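Local coordinates for putative effector, AYWB SAP54-like protein ('Echinacea purpurea' witches'-broom phytoplasma, PDB 6INR) that probably acts as a phytoplasmal effector that binds plant MADS transcription factors and so causes phyllody, the turning of flowers into leaf-like organs, at residues N20-I34 and Q74-N86. Numbering follows the deposited sequence.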
# COMPACT_ATOMS: atom_id res chain seq x y z
N ASN A 20 -18.02 -2.85 -12.20
CA ASN A 20 -17.89 -2.63 -10.75
C ASN A 20 -17.29 -3.78 -9.97
O ASN A 20 -16.66 -3.56 -8.96
CB ASN A 20 -19.23 -2.25 -10.13
CG ASN A 20 -19.54 -0.79 -10.33
OD1 ASN A 20 -19.05 -0.14 -11.27
ND2 ASN A 20 -20.33 -0.25 -9.43
N LEU A 21 -17.51 -5.01 -10.41
CA LEU A 21 -16.93 -6.17 -9.69
C LEU A 21 -15.43 -6.16 -9.95
O LEU A 21 -14.62 -6.37 -9.08
CB LEU A 21 -17.58 -7.51 -10.06
CG LEU A 21 -19.09 -7.60 -9.83
CD1 LEU A 21 -19.66 -8.94 -10.31
CD2 LEU A 21 -19.44 -7.37 -8.36
N THR A 22 -15.08 -5.78 -11.15
CA THR A 22 -13.68 -5.65 -11.48
C THR A 22 -13.02 -4.55 -10.64
O THR A 22 -11.92 -4.75 -10.13
CB THR A 22 -13.49 -5.40 -12.96
OG1 THR A 22 -13.73 -6.62 -13.64
CG2 THR A 22 -12.09 -4.97 -13.25
N ILE A 23 -13.68 -3.41 -10.51
CA ILE A 23 -13.09 -2.29 -9.73
C ILE A 23 -13.00 -2.66 -8.25
O ILE A 23 -11.96 -2.52 -7.64
CB ILE A 23 -13.80 -0.91 -9.87
CG1 ILE A 23 -13.84 -0.40 -11.33
CG2 ILE A 23 -13.07 0.14 -9.02
CD1 ILE A 23 -12.47 -0.25 -11.97
N GLU A 24 -14.10 -3.13 -7.70
CA GLU A 24 -14.12 -3.56 -6.30
C GLU A 24 -13.01 -4.53 -5.95
O GLU A 24 -12.43 -4.43 -4.87
CB GLU A 24 -15.46 -4.16 -5.92
CG GLU A 24 -16.55 -3.10 -5.92
CD GLU A 24 -17.83 -3.54 -5.25
OE1 GLU A 24 -18.31 -4.65 -5.57
OE2 GLU A 24 -18.36 -2.77 -4.41
N GLU A 25 -12.70 -5.46 -6.85
CA GLU A 25 -11.64 -6.43 -6.60
C GLU A 25 -10.30 -5.70 -6.55
O GLU A 25 -9.44 -5.99 -5.73
CB GLU A 25 -11.64 -7.53 -7.67
CG GLU A 25 -10.49 -8.54 -7.58
CD GLU A 25 -10.52 -9.61 -8.67
OE1 GLU A 25 -10.90 -9.30 -9.84
OE2 GLU A 25 -10.17 -10.79 -8.38
N ASN A 26 -10.12 -4.78 -7.47
CA ASN A 26 -8.92 -3.93 -7.49
C ASN A 26 -8.76 -3.13 -6.20
O ASN A 26 -7.65 -2.93 -5.69
CB ASN A 26 -9.00 -2.98 -8.66
CG ASN A 26 -8.55 -3.63 -9.96
OD1 ASN A 26 -7.55 -4.33 -9.99
ND2 ASN A 26 -9.24 -3.33 -11.05
N ILE A 27 -9.88 -2.73 -5.65
CA ILE A 27 -9.87 -1.95 -4.43
C ILE A 27 -9.48 -2.74 -3.17
O ILE A 27 -8.59 -2.35 -2.40
CB ILE A 27 -11.21 -1.27 -4.18
CG1 ILE A 27 -11.41 -0.13 -5.19
CG2 ILE A 27 -11.24 -0.75 -2.75
CD1 ILE A 27 -12.71 0.59 -5.01
N ILE A 28 -10.16 -3.85 -2.96
CA ILE A 28 -9.79 -4.76 -1.86
C ILE A 28 -8.34 -5.21 -1.92
O ILE A 28 -7.68 -5.32 -0.89
CB ILE A 28 -10.67 -6.00 -1.83
CG1 ILE A 28 -12.10 -5.54 -1.57
CG2 ILE A 28 -10.21 -6.95 -0.72
CD1 ILE A 28 -13.12 -6.65 -1.64
N ASN A 29 -7.87 -5.51 -3.12
CA ASN A 29 -6.50 -5.98 -3.25
C ASN A 29 -5.57 -4.85 -2.89
O ASN A 29 -4.57 -5.05 -2.23
CB ASN A 29 -6.19 -6.49 -4.65
CG ASN A 29 -7.03 -7.70 -5.03
OD1 ASN A 29 -7.22 -7.96 -6.22
ND2 ASN A 29 -7.50 -8.47 -4.04
N LEU A 30 -5.94 -3.65 -3.31
CA LEU A 30 -5.16 -2.45 -3.00
C LEU A 30 -5.11 -2.17 -1.50
O LEU A 30 -4.07 -1.85 -0.95
CB LEU A 30 -5.73 -1.23 -3.71
CG LEU A 30 -4.77 -0.04 -3.75
CD1 LEU A 30 -3.41 -0.43 -4.31
CD2 LEU A 30 -5.38 1.06 -4.61
N LYS A 31 -6.25 -2.25 -0.86
CA LYS A 31 -6.33 -2.14 0.59
C LYS A 31 -5.54 -3.20 1.36
O LYS A 31 -4.97 -2.92 2.42
CB LYS A 31 -7.77 -2.22 1.04
CG LYS A 31 -8.58 -0.98 0.71
CD LYS A 31 -9.89 -1.08 1.47
CE LYS A 31 -10.98 -0.17 0.95
NZ LYS A 31 -12.28 -0.63 1.52
N GLN A 32 -5.51 -4.43 0.84
CA GLN A 32 -4.69 -5.46 1.49
C GLN A 32 -3.22 -5.14 1.37
O GLN A 32 -2.44 -5.46 2.25
CB GLN A 32 -4.95 -6.84 0.91
CG GLN A 32 -6.38 -7.30 1.13
CD GLN A 32 -6.72 -8.60 0.43
OE1 GLN A 32 -6.30 -8.86 -0.70
NE2 GLN A 32 -7.53 -9.41 1.10
N LYS A 33 -2.84 -4.56 0.24
CA LYS A 33 -1.45 -4.15 0.03
C LYS A 33 -1.06 -3.02 1.01
O LYS A 33 0.01 -3.00 1.60
CB LYS A 33 -1.20 -3.73 -1.42
CG LYS A 33 -0.82 -4.85 -2.37
CD LYS A 33 -1.25 -4.53 -3.79
CE LYS A 33 -0.30 -5.08 -4.85
NZ LYS A 33 -0.15 -6.57 -4.85
N ILE A 34 -1.95 -2.08 1.18
CA ILE A 34 -1.70 -0.97 2.08
C ILE A 34 -1.56 -1.50 3.50
O ILE A 34 -0.67 -1.10 4.25
CB ILE A 34 -2.83 0.07 2.00
CG1 ILE A 34 -2.68 0.88 0.70
CG2 ILE A 34 -2.83 0.95 3.23
CD1 ILE A 34 -3.94 1.60 0.33
N GLN A 74 -0.67 4.25 -3.25
CA GLN A 74 -1.78 3.30 -3.18
C GLN A 74 -3.02 3.99 -2.69
O GLN A 74 -4.11 3.72 -3.18
CB GLN A 74 -1.42 2.10 -2.32
CG GLN A 74 -0.25 1.38 -2.95
CD GLN A 74 0.31 0.28 -2.11
OE1 GLN A 74 0.23 0.31 -0.90
NE2 GLN A 74 0.89 -0.73 -2.77
N LYS A 75 -2.85 4.93 -1.77
CA LYS A 75 -4.01 5.72 -1.33
C LYS A 75 -4.48 6.67 -2.43
O LYS A 75 -5.66 6.95 -2.58
CB LYS A 75 -3.69 6.51 -0.07
CG LYS A 75 -3.31 5.65 1.11
CD LYS A 75 -3.60 6.34 2.42
CE LYS A 75 -2.77 7.61 2.60
NZ LYS A 75 -3.08 8.29 3.90
N GLU A 76 -3.54 7.14 -3.22
CA GLU A 76 -3.87 7.88 -4.46
C GLU A 76 -4.73 7.04 -5.41
O GLU A 76 -5.83 7.44 -5.83
CB GLU A 76 -2.58 8.29 -5.21
CG GLU A 76 -2.09 9.72 -5.02
CD GLU A 76 -1.06 10.10 -6.09
OE1 GLU A 76 0.08 9.57 -6.03
OE2 GLU A 76 -1.38 10.93 -6.99
N GLN A 77 -4.22 5.86 -5.75
CA GLN A 77 -4.92 4.90 -6.66
C GLN A 77 -6.27 4.59 -6.13
O GLN A 77 -7.23 4.50 -6.85
CB GLN A 77 -4.21 3.56 -6.74
CG GLN A 77 -3.38 3.39 -7.97
CD GLN A 77 -2.24 2.46 -7.73
OE1 GLN A 77 -2.40 1.24 -7.58
NE2 GLN A 77 -1.05 3.02 -7.68
N LEU A 78 -6.30 4.39 -4.84
CA LEU A 78 -7.52 4.04 -4.15
C LEU A 78 -8.56 5.10 -4.48
O LEU A 78 -9.71 4.80 -4.82
CB LEU A 78 -7.23 3.98 -2.65
CG LEU A 78 -8.17 3.25 -1.71
CD1 LEU A 78 -8.28 1.78 -2.10
CD2 LEU A 78 -7.61 3.42 -0.30
N LYS A 79 -8.10 6.34 -4.45
CA LYS A 79 -8.98 7.49 -4.72
C LYS A 79 -9.52 7.41 -6.14
O LYS A 79 -10.72 7.53 -6.37
CB LYS A 79 -8.27 8.85 -4.50
CG LYS A 79 -8.82 9.62 -3.30
CD LYS A 79 -8.36 11.08 -3.29
CE LYS A 79 -9.32 11.98 -2.51
NZ LYS A 79 -9.08 13.44 -2.76
N THR A 80 -8.60 7.23 -7.07
CA THR A 80 -8.97 7.11 -8.49
C THR A 80 -9.95 5.96 -8.74
O THR A 80 -10.92 6.09 -9.49
CB THR A 80 -7.75 6.87 -9.38
OG1 THR A 80 -6.79 7.92 -9.19
CG2 THR A 80 -8.16 6.78 -10.84
N TYR A 81 -9.67 4.81 -8.12
CA TYR A 81 -10.54 3.62 -8.28
C TYR A 81 -11.94 3.92 -7.81
O TYR A 81 -12.91 3.56 -8.45
CB TYR A 81 -10.02 2.36 -7.56
CG TYR A 81 -8.97 1.57 -8.32
CD1 TYR A 81 -9.20 1.13 -9.61
CD2 TYR A 81 -7.78 1.23 -7.72
CE1 TYR A 81 -8.23 0.39 -10.30
CE2 TYR A 81 -6.81 0.50 -8.39
CZ TYR A 81 -7.03 0.08 -9.68
OH TYR A 81 -6.04 -0.64 -10.33
N LYS A 82 -12.04 4.58 -6.66
CA LYS A 82 -13.36 4.96 -6.09
C LYS A 82 -14.09 5.93 -7.02
O LYS A 82 -15.30 5.88 -7.14
CB LYS A 82 -13.24 5.52 -4.67
CG LYS A 82 -12.63 4.53 -3.66
CD LYS A 82 -12.38 5.11 -2.29
CE LYS A 82 -13.67 5.41 -1.55
NZ LYS A 82 -13.45 5.87 -0.15
N ASN A 83 -13.34 6.79 -7.70
CA ASN A 83 -13.93 7.72 -8.70
C ASN A 83 -14.63 6.90 -9.78
O ASN A 83 -15.79 7.12 -10.13
CB ASN A 83 -12.85 8.56 -9.41
CG ASN A 83 -12.65 9.92 -8.79
OD1 ASN A 83 -13.56 10.50 -8.20
ND2 ASN A 83 -11.45 10.47 -8.97
N LEU A 84 -13.87 5.94 -10.30
CA LEU A 84 -14.31 5.06 -11.40
C LEU A 84 -15.63 4.35 -11.19
O LEU A 84 -16.43 4.25 -12.10
CB LEU A 84 -13.26 4.02 -11.74
CG LEU A 84 -12.12 4.49 -12.66
CD1 LEU A 84 -10.93 3.56 -12.57
CD2 LEU A 84 -12.61 4.53 -14.09
N LEU A 85 -15.83 3.83 -9.98
CA LEU A 85 -17.03 3.00 -9.68
C LEU A 85 -18.31 3.52 -10.36
O LEU A 85 -18.61 4.72 -10.31
CB LEU A 85 -17.27 2.83 -8.18
CG LEU A 85 -16.42 1.80 -7.44
CD1 LEU A 85 -16.66 1.87 -5.94
CD2 LEU A 85 -16.70 0.39 -7.93
N ASN A 86 -19.03 2.58 -10.99
CA ASN A 86 -20.30 2.82 -11.74
C ASN A 86 -20.08 2.99 -13.25
O ASN A 86 -20.47 2.13 -14.03
CB ASN A 86 -21.06 4.02 -11.20
CG ASN A 86 -21.81 3.71 -9.92
OD1 ASN A 86 -21.32 2.95 -9.06
ND2 ASN A 86 -22.99 4.29 -9.78
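Y81 packs against N26, I23, I27 and L30 as a knob in a hole, in the antiparallel helical hairpin formed by helices 16-49 and 55-84, an antiparallel coiled-coil arrangement. The segment axes approach to 9.7 Å at 162°. Followed outward, the tyrosine runs through all four residues of the hole: its CB lies 3.7 Å from I27 CG1, CD1 touches I23 CG2, CD2 has L30 CD2 at the ring edge, and CZ lies under N26 CB. That methylene makes a CH-pi contact, 3.9 Å from the Y81 ring centroid, and the N26 amide lies only 15° from the ring plane, with its CG 3.9 Å from Y81 OH. A long aromatic suits this place, spanning aliphatic core and polar margin. L30 and L78 are reciprocal knobs; with L30 CG anti to its backbone N (chi1 -164°), CD2 enters the hole formed by Q74, Q77, L78 and Y81. Q74 lends its aliphatic part to I34, while OE1 is hydrogen-bonded to N37. Where the second helix ends, L85 lays CD2 against I23 CB, and asparagine suits N20 because its amide can receive and donate: OD1 accepts N86 N at 2.7 Å, and ND2 gives a weak bond to N86 OD1 at 3.4 Å.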